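Local atomic coordinates of putative platelet activating factor (PDB entry 2HSJ), a protein that is of uncharacterised function but, as a member of the GDSL-like lipase/acylhydrolase family, probably hydrolyses ester bonds. Residues 41-46 against 194-199. Numbering follows the deposited sequence.
Sequences GDSIVE and GLHLSI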
loop_
_atom_site.group_PDB
_atom_site.type_symbol
_atom_site.label_atom_id
_atom_site.label_comp_id
_atom_site.label_asym_id
_atom_site.label_seq_id
_atom_site.Cartn_x
_atom_site.Cartn_y
_atom_site.Cartn_z
ATOM N N GLY D 41 20.135 8.185 -6.874
ATOM C CA GLY D 41 21.101 9.214 -7.271
ATOM C C GLY D 41 21.874 9.797 -6.130
ATOM O O GLY D 41 22.141 9.101 -5.149
ATOM N N ASP D 42 22.215 11.076 -6.259
ATOM C CA ASP D 42 23.183 11.700 -5.346
ATOM C C ASP D 42 22.504 12.528 -4.254
ATOM O O ASP D 42 21.387 12.198 -3.835
ATOM C CB ASP D 42 24.189 12.535 -6.179
ATOM C CG ASP D 42 23.511 13.606 -7.049
ATOM O OD1 ASP D 42 22.351 13.998 -6.740
ATOM O OD2 ASP D 42 24.141 14.081 -8.045
ATOM N N SER D 43 23.147 13.582 -3.761
ATOM C CA SER D 43 22.579 14.353 -2.639
ATOM C C SER D 43 21.200 14.919 -2.967
ATOM O O SER D 43 20.355 15.021 -2.106
ATOM C CB SER D 43 23.490 15.542 -2.288
ATOM O OG SER D 43 24.820 15.121 -2.134
ATOM N N ILE D 44 21.019 15.402 -4.189
ATOM C CA ILE D 44 19.749 16.014 -4.557
ATOM C C ILE D 44 18.607 15.011 -4.371
ATOM O O ILE D 44 17.508 15.378 -3.978
ATOM C CB ILE D 44 19.781 16.558 -6.005
ATOM C CG1 ILE D 44 20.991 17.458 -6.218
ATOM C CG2 ILE D 44 18.450 17.243 -6.380
ATOM C CD1 ILE D 44 20.972 18.653 -5.416
ATOM N N VAL D 45 18.865 13.743 -4.677
ATOM C CA VAL D 45 17.882 12.684 -4.391
ATOM C C VAL D 45 17.768 12.413 -2.892
ATOM O O VAL D 45 16.656 12.377 -2.363
ATOM C CB VAL D 45 18.245 11.382 -5.142
ATOM C CG1 VAL D 45 17.195 10.304 -4.845
ATOM C CG2 VAL D 45 18.352 11.672 -6.661
ATOM N N GLU D 46 18.896 12.190 -2.209
ATOM C CA GLU D 46 18.808 11.860 -0.781
ATOM C C GLU D 46 17.975 12.865 0.012
ATOM O O GLU D 46 17.180 12.495 0.916
ATOM C CB GLU D 46 20.198 11.743 -0.116
ATOM C CG GLU D 46 20.038 11.181 1.283
ATOM C CD GLU D 46 21.280 11.172 2.129
ATOM O OE1 GLU D 46 22.425 11.147 1.600
ATOM O OE2 GLU D 46 21.098 11.188 3.383
ATOM N N GLY D 194 23.878 27.203 -4.298
ATOM C CA GLY D 194 24.316 27.279 -5.696
ATOM C C GLY D 194 24.293 25.946 -6.422
ATOM O O GLY D 194 24.295 25.918 -7.661
ATOM N N LEU D 195 24.268 24.864 -5.638
ATOM C CA LEU D 195 24.263 23.483 -6.140
ATOM C C LEU D 195 23.024 22.707 -5.648
ATOM O O LEU D 195 22.297 22.117 -6.439
ATOM C CB LEU D 195 25.554 22.789 -5.694
ATOM C CG LEU D 195 25.682 21.289 -5.932
ATOM C CD1 LEU D 195 25.689 20.968 -7.413
ATOM C CD2 LEU D 195 26.958 20.817 -5.255
ATOM N N HIS D 196 22.819 22.671 -4.335
ATOM C CA HIS D 196 21.658 22.011 -3.750
ATOM C C HIS D 196 20.385 22.839 -3.868
ATOM O O HIS D 196 20.431 24.086 -3.992
ATOM C CB HIS D 196 21.936 21.727 -2.275
ATOM C CG HIS D 196 23.047 20.752 -2.078
ATOM N ND1 HIS D 196 24.351 21.150 -1.861
ATOM C CD2 HIS D 196 23.061 19.398 -2.130
ATOM C CE1 HIS D 196 25.118 20.078 -1.772
ATOM N NE2 HIS D 196 24.362 19.004 -1.923
ATOM N N LEU D 197 19.256 22.148 -3.830
ATOM C CA LEU D 197 17.988 22.809 -4.057
ATOM C C LEU D 197 17.349 23.282 -2.770
ATOM O O LEU D 197 17.411 22.584 -1.739
ATOM C CB LEU D 197 17.028 21.863 -4.775
ATOM C CG LEU D 197 17.447 21.408 -6.172
ATOM C CD1 LEU D 197 16.312 20.619 -6.804
ATOM C CD2 LEU D 197 17.834 22.573 -7.128
ATOM N N SER D 198 16.727 24.458 -2.832
ATOM C CA SER D 198 15.817 24.906 -1.763
ATOM C C SER D 198 14.476 24.180 -1.898
ATOM O O SER D 198 14.219 23.484 -2.884
ATOM C CB SER D 198 15.575 26.405 -1.933
ATOM O OG SER D 198 14.861 26.600 -3.157
ATOM N N ILE D 199 13.575 24.378 -0.941
ATOM C CA ILE D 199 12.246 23.816 -1.086
ATOM C C ILE D 199 11.510 24.345 -2.345
ATOM O O ILE D 199 10.840 23.565 -3.047
ATOM C CB ILE D 199 11.434 23.957 0.234
ATOM C CG1 ILE D 199 12.014 23.034 1.323
ATOM C CG2 ILE D 199 9.958 23.679 -0.016
ATOM C CD1 ILE D 199 12.084 21.556 0.902
#
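S43 meets H196 with its methylene group: CB of S43 comes to the rim of the H196 imidazole, in its plane, 3.6 Å from NE2 of H196. The hydroxyl is slightly farther off, with OG of S43 3.9 Å from NE2 of H196, too long for a hydrogen bond. With OG beside its own backbone N and anti to the carbonyl carbon (chi1 -50°), the hydroxyl instead accepts the backbone N-H of G67. At H196, chi2 of 95° turns the ring across its CA-CB-CG stem, and CG of L195 lies over one face, offset toward the rim. OD1 of D193, just before the loop, accepts the backbone N-H of both L195 and H196.

Next to the serine-histidine contact, I44 sends its two branches to different places. CD1 of I44 rests 3.8 Å from CA of H196 and also approaches CD2 of that ring obliquely. CG2 of I44, anti to the backbone N, reaches CD1 of L197 at 4.0 Å, and the two side chains cross at about a right angle; L197 continues onto Y202 and L205 of helix 199-209. D42 N-caps helix 43-46, its OD1 receiving I44 N at 3.2 Å from above the carboxylate plane.

Apolar contacts of I44 with H196 and L197 join the helical turn 43-46 to the loop before helix 199-209. The GDS and DGLH sequences match the family's nucleophile and histidine motifs, consistent with S43, H196 and D193 forming a catalytic triad, although the serine-histidine hydrogen bond expected of such a triad is not formed here.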